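Local coordinates for centrosomal protein of 104 kDa (Homo sapiens, PDB 5LPH) that is required for ciliogenesis and for structural integrity at the ciliary tip, and is represented here by its TOG domain, a tubulin-binding module, at residues 52-57 with 64-69; 85-90 with 131-136; 99-104 with 146-151; 198-203 with 238-243. All coordinates share one frame; numbering follows the deposited sequence.

Interaction 1. Residues 52-57 with 64-69; sequences VAEAYC and EDALLA
A66 sets its methyl group against the backbone and side-chain roots of E54 and A55, and this apolar meeting brings the two helices close. A66 CB lies 3.7 Å from E54 CB and 3.8 Å from A55 N, while the two alanine methyls, A55 CB and A66 CB, sit 4.2 Å apart. With no branch longer than a methyl at A55 and A66, their CA atoms approach to 5.6 Å and the axes of segments 52-56 and 64-69 to 8.1 Å. A55 also touches L96 of helix 83-100, and L67 leans on A100, so the pair rests on that helix.

The polar part is a meeting of like charges. E54, extended beyond CG, reaches across so that its OE2 stands 3.0 Å from D65 OD2, two acceptors with no hydrogen bond between them. D65 CG is anti to the backbone N (chi1 -173°), which swings its carboxylate toward the glutamate; the two carboxylate planes are turned 57° apart. E54 OE1 lies 4.0 Å from A66 CA. So close an approach would probably raise the proton affinity of one acid, though D65 is exposed and solvent may screen the pair.

Segments 52-56 and 64-69 run at 136°, and their parent helices 49-56 and 60-76 are joined by a short turn, the helical hairpin from which the alpha-solenoid of a TOG domain is built.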
loop_
_atom_site.group_PDB
_atom_site.type_symbol
_atom_site.label_atom_id
_atom_site.label_comp_id
_atom_site.label_asym_id
_atom_site.label_seq_id
_atom_site.Cartn_x
_atom_site.Cartn_y
_atom_site.Cartn_z
ATOM N N VAL A 52 14.431 -15.364 14.091
ATOM C CA VAL A 52 14.504 -15.264 12.621
ATOM C C VAL A 52 14.232 -16.626 11.968
ATOM O O VAL A 52 13.527 -16.697 10.961
ATOM C CB VAL A 52 15.848 -14.676 12.133
ATOM C CG1 VAL A 52 15.963 -14.727 10.617
ATOM C CG2 VAL A 52 15.991 -13.236 12.603
ATOM N N ALA A 53 14.787 -17.690 12.545
ATOM C CA ALA A 53 14.562 -19.057 12.062
ATOM C C ALA A 53 13.081 -19.453 12.125
ATOM O O ALA A 53 12.564 -20.027 11.177
ATOM C CB ALA A 53 15.406 -20.049 12.854
ATOM N N GLU A 54 12.422 -19.147 13.243
ATOM C CA GLU A 54 10.967 -19.304 13.380
ATOM C C GLU A 54 10.201 -18.635 12.230
ATOM O O GLU A 54 9.353 -19.263 11.587
ATOM C CB GLU A 54 10.463 -18.679 14.681
ATOM C CG GLU A 54 10.477 -19.544 15.922
ATOM C CD GLU A 54 9.605 -18.927 17.006
ATOM O OE1 GLU A 54 10.013 -17.878 17.549
ATOM O OE2 GLU A 54 8.505 -19.466 17.287
ATOM N N ALA A 55 10.518 -17.362 11.986
ATOM C CA ALA A 55 9.868 -16.561 10.940
ATOM C C ALA A 55 10.052 -17.105 9.528
ATOM O O ALA A 55 9.173 -16.928 8.692
ATOM C CB ALA A 55 10.351 -15.115 11.004
ATOM N N TYR A 56 11.185 -17.758 9.271
ATOM C CA TYR A 56 11.509 -18.316 7.946
ATOM C C TYR A 56 11.053 -19.758 7.704
ATOM O O TYR A 56 11.074 -20.218 6.559
ATOM C CB TYR A 56 13.024 -18.253 7.697
ATOM C CG TYR A 56 13.487 -16.984 7.017
ATOM C CD1 TYR A 56 13.632 -15.799 7.734
ATOM C CD2 TYR A 56 13.802 -16.973 5.664
ATOM C CE1 TYR A 56 14.062 -14.636 7.119
ATOM C CE2 TYR A 56 14.234 -15.810 5.036
ATOM C CZ TYR A 56 14.357 -14.645 5.772
ATOM O OH TYR A 56 14.780 -13.484 5.183
ATOM N N CYS A 57 10.663 -20.481 8.750
ATOM C CA CYS A 57 10.464 -21.930 8.626
ATOM C C CYS A 57 9.114 -22.301 7.998
ATOM O O CYS A 57 8.233 -21.452 7.815
ATOM C CB CYS A 57 10.640 -22.611 9.981
ATOM S SG CYS A 57 9.231 -22.476 11.078
ATOM N N GLU A 64 3.750 -17.526 12.735
ATOM C CA GLU A 64 2.807 -16.677 13.465
ATOM C C GLU A 64 3.335 -16.316 14.851
ATOM O O GLU A 64 3.270 -15.155 15.254
ATOM C CB GLU A 64 1.437 -17.349 13.609
ATOM C CG GLU A 64 0.336 -16.372 14.014
ATOM C CD GLU A 64 -0.856 -17.002 14.723
ATOM O OE1 GLU A 64 -0.754 -18.125 15.262
ATOM O OE2 GLU A 64 -1.913 -16.338 14.760
ATOM N N ASP A 65 3.836 -17.317 15.572
ATOM C CA ASP A 65 4.368 -17.130 16.924
ATOM C C ASP A 65 5.546 -16.148 16.975
ATOM O O ASP A 65 5.647 -15.355 17.908
ATOM C CB ASP A 65 4.798 -18.475 17.521
ATOM C CG ASP A 65 5.209 -18.364 18.974
ATOM O OD1 ASP A 65 4.323 -18.095 19.813
ATOM O OD2 ASP A 65 6.411 -18.546 19.269
ATOM N N ALA A 66 6.424 -16.212 15.976
ATOM C CA ALA A 66 7.539 -15.275 15.862
ATOM C C ALA A 66 7.053 -13.825 15.808
ATOM O O ALA A 66 7.586 -12.970 16.511
ATOM C CB ALA A 66 8.374 -15.586 14.634
ATOM N N LEU A 67 6.036 -13.567 14.984
ATOM C CA LEU A 67 5.481 -12.220 14.832
ATOM C C LEU A 67 4.780 -11.733 16.091
ATOM O O LEU A 67 4.933 -10.576 16.467
ATOM C CB LEU A 67 4.551 -12.142 13.618
ATOM C CG LEU A 67 5.294 -12.334 12.293
ATOM C CD1 LEU A 67 4.335 -12.674 11.163
ATOM C CD2 LEU A 67 6.102 -11.104 11.933
ATOM N N LEU A 68 4.022 -12.611 16.743
ATOM C CA LEU A 68 3.372 -12.272 18.018
ATOM C C LEU A 68 4.387 -12.094 19.155
ATOM O O LEU A 68 4.203 -11.236 20.007
ATOM C CB LEU A 68 2.315 -13.319 18.403
ATOM C CG LEU A 68 1.141 -13.551 17.432
ATOM C CD1 LEU A 68 0.226 -14.656 17.950
ATOM C CD2 LEU A 68 0.348 -12.276 17.163
ATOM N N ALA A 69 5.449 -12.896 19.165
ATOM C CA ALA A 69 6.542 -12.739 20.141
ATOM C C ALA A 69 7.287 -11.417 19.947
ATOM O O ALA A 69 7.615 -10.727 20.913
ATOM C CB ALA A 69 7.522 -13.899 20.038
#

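Interaction 2. Residues 85-90 with 131-136; sequences DLKNTL and KLETAH
E133 meets K87 with its carboxylate against the methylene chain, not against the ammonium. The lysine is extended beyond CG and passes the glutamate at about a right angle: E133 OE1 lies 3.6 Å from K87 CD, and E133 OE2 is 3.7 Å from K87 CE. K87 NZ stays 4.3 Å from E133 OE1, too far for a salt bridge. A bend at chi2 (67°) turns the carboxylate back along its own helix, where OE2 hydrogen-bonds S130 OG; R91 adds a long, weak ion pair at OE1. An alanine in place of K87 would probably strip the aliphatic cover from this buried carboxylate and take away a nearby positive charge, leaving R91 as a distant compensation. The CG of E133 also faces L90, whose CD1 is 4.3 Å away. One turn on, H136 brings its ring obliquely to the other methyl of the same leucine, H136 CD2 lying 4.4 Å from L90 CD2. L90 in addition packs on I119 and I124 of helix 106-126. Segments 85-90 and 131-136 run almost parallel, 11° apart, their axes 11.5 Å from each other: the side-by-side arrangement of parallel helices in an alpha-solenoid of stacked helical hairpins.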
loop_
_atom_site.group_PDB
_atom_site.type_symbol
_atom_site.label_atom_id
_atom_site.label_comp_id
_atom_site.label_asym_id
_atom_site.label_seq_id
_atom_site.Cartn_x
_atom_site.Cartn_y
_atom_site.Cartn_z
ATOM N N ASP A 85 19.358 1.592 19.252
ATOM C CA ASP A 85 18.828 0.244 19.505
ATOM C C ASP A 85 17.341 0.162 19.124
ATOM O O ASP A 85 16.907 -0.816 18.508
ATOM C CB ASP A 85 19.021 -0.166 20.977
ATOM C CG ASP A 85 20.496 -0.249 21.391
ATOM O OD1 ASP A 85 21.386 -0.346 20.510
ATOM O OD2 ASP A 85 20.764 -0.226 22.613
ATOM N N LEU A 86 16.576 1.194 19.481
ATOM C CA LEU A 86 15.160 1.271 19.114
ATOM C C LEU A 86 14.952 1.302 17.603
ATOM O O LEU A 86 14.039 0.647 17.100
ATOM C CB LEU A 86 14.483 2.486 19.758
ATOM C CG LEU A 86 14.365 2.435 21.281
ATOM C CD1 LEU A 86 14.051 3.817 21.838
ATOM C CD2 LEU A 86 13.312 1.427 21.716
ATOM N N LYS A 87 15.801 2.046 16.890
ATOM C CA LYS A 87 15.735 2.107 15.425
ATOM C C LYS A 87 16.164 0.799 14.760
ATOM O O LYS A 87 15.510 0.350 13.826
ATOM C CB LYS A 87 16.572 3.264 14.875
ATOM C CG LYS A 87 15.983 4.640 15.136
ATOM C CD LYS A 87 16.935 5.734 14.680
ATOM C CE LYS A 87 16.453 7.107 15.121
ATOM N NZ LYS A 87 17.325 8.204 14.613
ATOM N N ASN A 88 17.259 0.196 15.225
ATOM C CA ASN A 88 17.704 -1.104 14.696
ATOM C C ASN A 88 16.628 -2.177 14.848
ATOM O O ASN A 88 16.359 -2.935 13.916
ATOM C CB ASN A 88 18.983 -1.589 15.398
ATOM C CG ASN A 88 20.210 -0.789 15.013
ATOM O OD1 ASN A 88 20.266 -0.185 13.941
ATOM N ND2 ASN A 88 21.207 -0.785 15.893
ATOM N N THR A 89 16.027 -2.226 16.033
ATOM C CA THR A 89 14.956 -3.167 16.329
ATOM C C THR A 89 13.734 -2.940 15.426
ATOM O O THR A 89 13.125 -3.899 14.945
ATOM C CB THR A 89 14.578 -3.097 17.820
ATOM O OG1 THR A 89 15.711 -3.484 18.607
ATOM C CG2 THR A 89 13.452 -4.030 18.133
ATOM N N LEU A 90 13.394 -1.673 15.200
ATOM C CA LEU A 90 12.334 -1.304 14.265
ATOM C C LEU A 90 12.641 -1.766 12.842
ATOM O O LEU A 90 11.763 -2.328 12.186
ATOM C CB LEU A 90 12.087 0.207 14.297
ATOM C CG LEU A 90 10.980 0.756 13.387
ATOM C CD1 LEU A 90 10.283 1.932 14.051
ATOM C CD2 LEU A 90 11.501 1.174 12.018
ATOM N N LYS A 131 9.911 11.236 11.769
ATOM C CA LYS A 131 9.195 10.991 10.518
ATOM C C LYS A 131 9.948 10.066 9.551
ATOM O O LYS A 131 9.320 9.432 8.705
ATOM C CB LYS A 131 8.901 12.323 9.809
ATOM C CG LYS A 131 7.893 13.216 10.520
ATOM C CD LYS A 131 7.774 14.565 9.823
ATOM C CE LYS A 131 6.767 15.478 10.513
ATOM N NZ LYS A 131 5.371 14.960 10.442
ATOM N N LEU A 132 11.279 10.011 9.647
ATOM C CA LEU A 132 12.069 9.081 8.822
ATOM C C LEU A 132 11.795 7.606 9.153
ATOM O O LEU A 132 11.861 6.755 8.267
ATOM C CB LEU A 132 13.574 9.366 8.935
ATOM C CG LEU A 132 14.106 10.661 8.314
ATOM C CD1 LEU A 132 15.580 10.828 8.663
ATOM C CD2 LEU A 132 13.908 10.684 6.803
ATOM N N GLU A 133 11.502 7.311 10.419
ATOM C CA GLU A 133 11.126 5.949 10.824
ATOM C C GLU A 133 9.750 5.565 10.294
ATOM O O GLU A 133 9.590 4.499 9.691
ATOM C CB GLU A 133 11.169 5.780 12.348
ATOM C CG GLU A 133 12.538 5.390 12.876
ATOM C CD GLU A 133 13.574 6.485 12.695
ATOM O OE1 GLU A 133 14.596 6.235 12.013
ATOM O OE2 GLU A 133 13.350 7.601 13.219
ATOM N N THR A 134 8.765 6.436 10.518
ATOM C CA THR A 134 7.418 6.242 9.980
ATOM C C THR A 134 7.469 6.022 8.473
ATOM O O THR A 134 6.889 5.063 7.965
ATOM C CB THR A 134 6.495 7.428 10.309
ATOM O OG1 THR A 134 6.408 7.580 11.728
ATOM C CG2 THR A 134 5.094 7.200 9.756
ATOM N N ALA A 135 8.199 6.886 7.777
ATOM C CA ALA A 135 8.391 6.756 6.331
ATOM C C ALA A 135 9.009 5.414 5.942
ATOM O O ALA A 135 8.596 4.802 4.964
ATOM C CB ALA A 135 9.239 7.904 5.799
ATOM N N HIS A 136 10.005 4.967 6.702
ATOM C CA HIS A 136 10.650 3.676 6.440
ATOM C C HIS A 136 9.660 2.492 6.533
ATOM O O HIS A 136 9.643 1.638 5.650
ATOM C CB HIS A 136 11.847 3.466 7.374
ATOM C CG HIS A 136 12.573 2.181 7.134
ATOM N ND1 HIS A 136 13.490 2.018 6.118
ATOM C CD2 HIS A 136 12.497 0.989 7.770
ATOM C CE1 HIS A 136 13.956 0.782 6.144
ATOM N NE2 HIS A 136 13.370 0.139 7.138
#

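Interaction 3. Residues 99-104 with 146-151; sequences RAIKDI and LTRTGD
R148 hands its guanidinium to the backbone of segment 99-104. The NH1 donates to I101 O at 2.7 Å with an N-H...O angle of 153°, the oxygen lying at the edge of the guanidinium close to its plane. The same NH1 makes a weak second bond to D103 O at 3.2 Å. A100 to D103 form a type I turn, and both acceptor residues belong to it. Bends at chi2 (-47°) and chi3 (-60°) curl the arginine round the first carbonyl, bringing R148 CG within 3.3 Å of I101 O.

The apolar part is small: R148 CG lies 4.0 Å from I101 CG2. I101 itself continues onto T141, V144 and L145.

The arginine's salt bridge lies within its own segment. R148 NH2 pairs with D151 OD1 at 3.1 Å, entering from above the carboxylate plane, while F109 makes a cation-pi contact with R148. The D103 carboxylate goes elsewhere, to R63. A leucine at R148 would probably leave I101 O and D103 O without this donor and D151 without its counter-charge.

One cation thus ties the 100-103 turn to its own segment: it meets carbonyls near the C-terminal end of helix 83-100, where the helix dipole would be expected to suit a positive group, and an acid three residues on that, with the carbonyl bonds, is likely to set how the guanidinium is turned.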
loop_
_atom_site.group_PDB
_atom_site.type_symbol
_atom_site.label_atom_id
_atom_site.label_comp_id
_atom_site.label_asym_id
_atom_site.label_seq_id
_atom_site.Cartn_x
_atom_site.Cartn_y
_atom_site.Cartn_z
ATOM N N ARG A 99 8.331 -9.627 4.628
ATOM C CA ARG A 99 8.279 -10.983 4.072
ATOM C C ARG A 99 6.979 -11.705 4.483
ATOM O O ARG A 99 6.350 -12.367 3.653
ATOM C CB ARG A 99 9.576 -11.741 4.365
ATOM C CG ARG A 99 9.852 -12.158 5.791
ATOM C CD ARG A 99 11.058 -13.082 5.857
ATOM N NE ARG A 99 10.727 -14.493 5.598
ATOM C CZ ARG A 99 10.980 -15.182 4.476
ATOM N NH1 ARG A 99 11.592 -14.635 3.423
ATOM N NH2 ARG A 99 10.618 -16.463 4.412
ATOM N N ALA A 100 6.530 -11.483 5.717
ATOM C CA ALA A 100 5.280 -12.067 6.214
ATOM C C ALA A 100 4.003 -11.528 5.546
ATOM O O ALA A 100 2.977 -12.211 5.556
ATOM C CB ALA A 100 5.182 -11.903 7.720
ATOM N N ILE A 101 4.060 -10.328 4.965
ATOM C CA ILE A 101 2.959 -9.820 4.135
ATOM C C ILE A 101 2.727 -10.700 2.895
ATOM O O ILE A 101 1.603 -10.779 2.402
ATOM C CB ILE A 101 3.163 -8.327 3.761
ATOM C CG1 ILE A 101 2.941 -7.450 5.000
ATOM C CG2 ILE A 101 2.191 -7.880 2.678
ATOM C CD1 ILE A 101 3.499 -6.044 4.885
ATOM N N LYS A 102 3.774 -11.366 2.407
ATOM C CA LYS A 102 3.646 -12.338 1.309
ATOM C C LYS A 102 3.325 -13.783 1.757
ATOM O O LYS A 102 3.442 -14.703 0.951
ATOM C CB LYS A 102 4.926 -12.335 0.447
ATOM C CG LYS A 102 5.067 -11.130 -0.473
ATOM C CD LYS A 102 6.456 -11.043 -1.101
ATOM C CE LYS A 102 7.476 -10.443 -0.137
ATOM N NZ LYS A 102 8.803 -10.178 -0.765
ATOM N N ASP A 103 2.910 -14.000 3.008
ATOM C CA ASP A 103 2.764 -15.373 3.516
ATOM C C ASP A 103 1.611 -16.124 2.846
ATOM O O ASP A 103 0.591 -15.533 2.506
ATOM C CB ASP A 103 2.582 -15.418 5.041
ATOM C CG ASP A 103 3.038 -16.741 5.640
ATOM O OD1 ASP A 103 4.254 -16.872 5.912
ATOM O OD2 ASP A 103 2.199 -17.654 5.829
ATOM N N ILE A 104 1.800 -17.431 2.671
ATOM C CA ILE A 104 0.791 -18.312 2.058
ATOM C C ILE A 104 -0.332 -18.750 3.020
ATOM O O ILE A 104 -1.266 -19.428 2.595
ATOM C CB ILE A 104 1.450 -19.552 1.388
ATOM C CG1 ILE A 104 2.177 -20.448 2.413
ATOM C CG2 ILE A 104 2.424 -19.101 0.304
ATOM C CD1 ILE A 104 2.734 -21.736 1.832
ATOM N N LEU A 146 0.311 -3.800 -1.608
ATOM C CA LEU A 146 -0.429 -3.570 -2.863
ATOM C C LEU A 146 -0.429 -4.781 -3.792
ATOM O O LEU A 146 -1.419 -5.010 -4.477
ATOM C CB LEU A 146 0.096 -2.352 -3.637
ATOM C CG LEU A 146 -0.444 -0.973 -3.246
ATOM C CD1 LEU A 146 0.373 0.093 -3.968
ATOM C CD2 LEU A 146 -1.928 -0.827 -3.567
ATOM N N THR A 147 0.669 -5.536 -3.830
ATOM C CA THR A 147 0.701 -6.804 -4.577
ATOM C C THR A 147 -0.343 -7.808 -4.060
ATOM O O THR A 147 -0.956 -8.509 -4.862
ATOM C CB THR A 147 2.089 -7.481 -4.588
ATOM O OG1 THR A 147 2.557 -7.643 -3.249
ATOM C CG2 THR A 147 3.087 -6.663 -5.391
ATOM N N ARG A 148 -0.569 -7.846 -2.742
ATOM C CA ARG A 148 -1.616 -8.701 -2.158
ATOM C C ARG A 148 -3.059 -8.271 -2.478
ATOM O O ARG A 148 -3.984 -9.063 -2.278
ATOM C CB ARG A 148 -1.467 -8.834 -0.629
ATOM C CG ARG A 148 -0.161 -9.435 -0.102
ATOM C CD ARG A 148 0.303 -10.710 -0.799
ATOM N NE ARG A 148 -0.645 -11.830 -0.726
ATOM C CZ ARG A 148 -0.776 -12.697 0.285
ATOM N NH1 ARG A 148 -0.044 -12.607 1.393
ATOM N NH2 ARG A 148 -1.669 -13.676 0.190
ATOM N N THR A 149 -3.268 -7.035 -2.949
ATOM C CA THR A 149 -4.583 -6.625 -3.457
ATOM C C THR A 149 -4.879 -7.194 -4.859
ATOM O O THR A 149 -5.983 -7.012 -5.364
ATOM C CB THR A 149 -4.785 -5.090 -3.468
ATOM O OG1 THR A 149 -3.877 -4.476 -4.385
ATOM C CG2 THR A 149 -4.591 -4.479 -2.090
ATOM N N GLY A 150 -3.899 -7.840 -5.493
ATOM C CA GLY A 150 -4.137 -8.672 -6.678
ATOM C C GLY A 150 -4.226 -10.174 -6.417
ATOM O O GLY A 150 -4.085 -10.963 -7.345
ATOM N N ASP A 151 -4.482 -10.574 -5.170
ATOM C CA ASP A 151 -4.577 -11.993 -4.797
ATOM C C ASP A 151 -5.827 -12.628 -5.413
ATOM O O ASP A 151 -6.786 -11.923 -5.744
ATOM C CB ASP A 151 -4.623 -12.136 -3.265
ATOM C CG ASP A 151 -4.183 -13.507 -2.778
ATOM O OD1 ASP A 151 -2.958 -13.725 -2.657
ATOM O OD2 ASP A 151 -5.057 -14.352 -2.482
#

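Interaction 4. Residues 198-203 with 238-243; sequences SQMGLL and RETAVR
The flat group in this contact is the T240-A241 peptide, and selenomethionine M200 lays its terminal methyl over one face of it: CE stands 3.5 Å from A241 N, approaching from above the peptide plane and not from its edge. The setting is the alpha-solenoid of the TOG domain, in which helix 193-210 packs beside helix 235-252; segment 238-243 belongs to a HEAT repeat. M200 is the one residue of its segment that reaches across. Its CG is anti to the carbonyl carbon (chi1 -85°) and the chain continues extended through chi2, which carries the selenium out toward the neighbouring helix before the bend at chi3 turns the methyl onto A241. T240 is met at its branch point and crossed obliquely, with SE 4.0 Å from T240 CB. Its hydroxyl is engaged elsewhere, OG1 bonding to E236 O one turn back along the same helix, and the selenium meets the carbon side of the residue, at CB. A229 of helix 219-229 touches both M200 and A241 and adds to the buried packing. The methyls of the two residues complete the contact: M200 CE lies 3.8 Å from A241 CB.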
loop_
_atom_site.group_PDB
_atom_site.type_symbol
_atom_site.label_atom_id
_atom_site.label_comp_id
_atom_site.label_asym_id
_atom_site.label_seq_id
_atom_site.Cartn_x
_atom_site.Cartn_y
_atom_site.Cartn_z
ATOM N N SER A 198 -8.278 -3.145 -7.869
ATOM C CA SER A 198 -7.998 -2.787 -6.474
ATOM C C SER A 198 -7.322 -1.424 -6.347
ATOM O O SER A 198 -7.688 -0.638 -5.481
ATOM C CB SER A 198 -7.138 -3.852 -5.783
ATOM O OG SER A 198 -7.863 -5.058 -5.574
ATOM N N GLN A 199 -6.340 -1.152 -7.202
ATOM C CA GLN A 199 -5.645 0.138 -7.195
ATOM C C GLN A 199 -6.609 1.296 -7.493
ATOM O O GLN A 199 -6.571 2.334 -6.839
ATOM C CB GLN A 199 -4.487 0.140 -8.197
ATOM C CG GLN A 199 -3.628 1.395 -8.119
ATOM C CD GLN A 199 -2.353 1.331 -8.942
ATOM O OE1 GLN A 199 -1.851 0.257 -9.265
ATOM N NE2 GLN A 199 -1.816 2.497 -9.277
HETATM N N MSE A 200 -7.469 1.094 -8.481
HETATM C CA MSE A 200 -8.481 2.084 -8.852
HETATM C C MSE A 200 -9.503 2.320 -7.780
HETATM O O MSE A 200 -9.890 3.462 -7.533
HETATM C CB MSE A 200 -9.153 1.617 -10.132
HETATM C CG MSE A 200 -8.309 2.079 -11.271
HETATM SE SE MSE A 200 -8.994 1.286 -12.915
HETATM C CE MSE A 200 -8.991 3.030 -13.864
ATOM N N GLY A 201 -9.953 1.240 -7.143
ATOM C CA GLY A 201 -10.849 1.327 -5.994
ATOM C C GLY A 201 -10.257 2.119 -4.843
ATOM O O GLY A 201 -10.929 2.967 -4.265
ATOM N N LEU A 202 -9.000 1.833 -4.513
ATOM C CA LEU A 202 -8.282 2.563 -3.461
ATOM C C LEU A 202 -8.073 4.036 -3.806
ATOM O O LEU A 202 -8.212 4.895 -2.937
ATOM C CB LEU A 202 -6.920 1.924 -3.174
ATOM C CG LEU A 202 -6.950 0.661 -2.320
ATOM C CD1 LEU A 202 -5.644 -0.115 -2.459
ATOM C CD2 LEU A 202 -7.214 1.011 -0.866
ATOM N N LEU A 203 -7.736 4.309 -5.068
ATOM C CA LEU A 203 -7.563 5.672 -5.550
ATOM C C LEU A 203 -8.849 6.471 -5.375
ATOM O O LEU A 203 -8.836 7.522 -4.737
ATOM C CB LEU A 203 -7.129 5.676 -7.017
ATOM C CG LEU A 203 -6.985 7.025 -7.732
ATOM C CD1 LEU A 203 -6.093 7.981 -6.965
ATOM C CD2 LEU A 203 -6.423 6.797 -9.122
ATOM N N ARG A 238 -10.859 0.471 -18.225
ATOM C CA ARG A 238 -11.155 1.663 -19.028
ATOM C C ARG A 238 -12.438 2.340 -18.553
ATOM O O ARG A 238 -12.481 3.562 -18.419
ATOM C CB ARG A 238 -11.290 1.302 -20.506
ATOM C CG ARG A 238 -10.018 0.769 -21.150
ATOM C CD ARG A 238 -10.113 0.829 -22.667
ATOM N NE ARG A 238 -11.198 0.015 -23.213
ATOM C CZ ARG A 238 -11.142 -1.296 -23.455
ATOM N NH1 ARG A 238 -10.049 -2.010 -23.190
ATOM N NH2 ARG A 238 -12.206 -1.913 -23.963
ATOM N N GLU A 239 -13.465 1.537 -18.276
ATOM C CA GLU A 239 -14.751 2.050 -17.800
ATOM C C GLU A 239 -14.636 2.794 -16.456
ATOM O O GLU A 239 -15.313 3.798 -16.250
ATOM C CB GLU A 239 -15.784 0.919 -17.705
ATOM C CG GLU A 239 -17.222 1.390 -17.496
ATOM C CD GLU A 239 -18.217 0.246 -17.333
ATOM O OE1 GLU A 239 -17.809 -0.936 -17.304
ATOM O OE2 GLU A 239 -19.429 0.532 -17.226
ATOM N N THR A 240 -13.793 2.304 -15.549
ATOM C CA THR A 240 -13.587 2.965 -14.247
ATOM C C THR A 240 -12.803 4.279 -14.402
ATOM O O THR A 240 -13.040 5.243 -13.671
ATOM C CB THR A 240 -12.862 2.055 -13.224
ATOM O OG1 THR A 240 -13.394 0.724 -13.271
ATOM C CG2 THR A 240 -13.001 2.610 -11.794
ATOM N N ALA A 241 -11.864 4.313 -15.345
ATOM C CA ALA A 241 -11.130 5.552 -15.667
ATOM C C ALA A 241 -12.080 6.672 -16.104
ATOM O O ALA A 241 -11.932 7.828 -15.677
ATOM C CB ALA A 241 -10.094 5.294 -16.745
ATOM N N VAL A 242 -13.059 6.312 -16.936
ATOM C CA VAL A 242 -14.107 7.244 -17.365
ATOM C C VAL A 242 -14.820 7.813 -16.135
ATOM O O VAL A 242 -14.940 9.030 -16.001
ATOM C CB VAL A 242 -15.109 6.569 -18.341
ATOM C CG1 VAL A 242 -16.356 7.422 -18.553
ATOM C CG2 VAL A 242 -14.438 6.266 -19.678
ATOM N N ARG A 243 -15.260 6.930 -15.236
ATOM C CA ARG A 243 -15.958 7.332 -14.001
ATOM C C ARG A 243 -15.159 8.296 -13.106
ATOM O O ARG A 243 -15.739 9.211 -12.523
ATOM C CB ARG A 243 -16.386 6.100 -13.189
ATOM C CG ARG A 243 -17.526 5.298 -13.815
ATOM C CD ARG A 243 -17.711 3.940 -13.153
ATOM N NE ARG A 243 -18.170 4.060 -11.762
ATOM C CZ ARG A 243 -17.612 3.434 -10.722
ATOM N NH1 ARG A 243 -16.573 2.621 -10.893
ATOM N NH2 ARG A 243 -18.102 3.615 -9.499
#

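How the interactions relate
Interactions 1 to 4 are spread along one solenoid, with interaction 4 on the opposite side of its centre from interactions 1 and 2. Interactions 2 and 3 join the same two helices, 83-100 and 131-147, at sites with centres 22 Å apart: methylenes and a carboxylate near the helix starts, arginine-to-carbonyl bonds near their ends. Interaction 4 is a buried apolar contact; the other three are partly buried, and interaction 1 sets two like charges together, one of them on the exposed D65. Interactions 1 and 3 touch where Y56 and R99 form a cation-pi pair. Interaction 3 reaches interaction 4 through a probable hydrogen bond between T149 O and S198 OG.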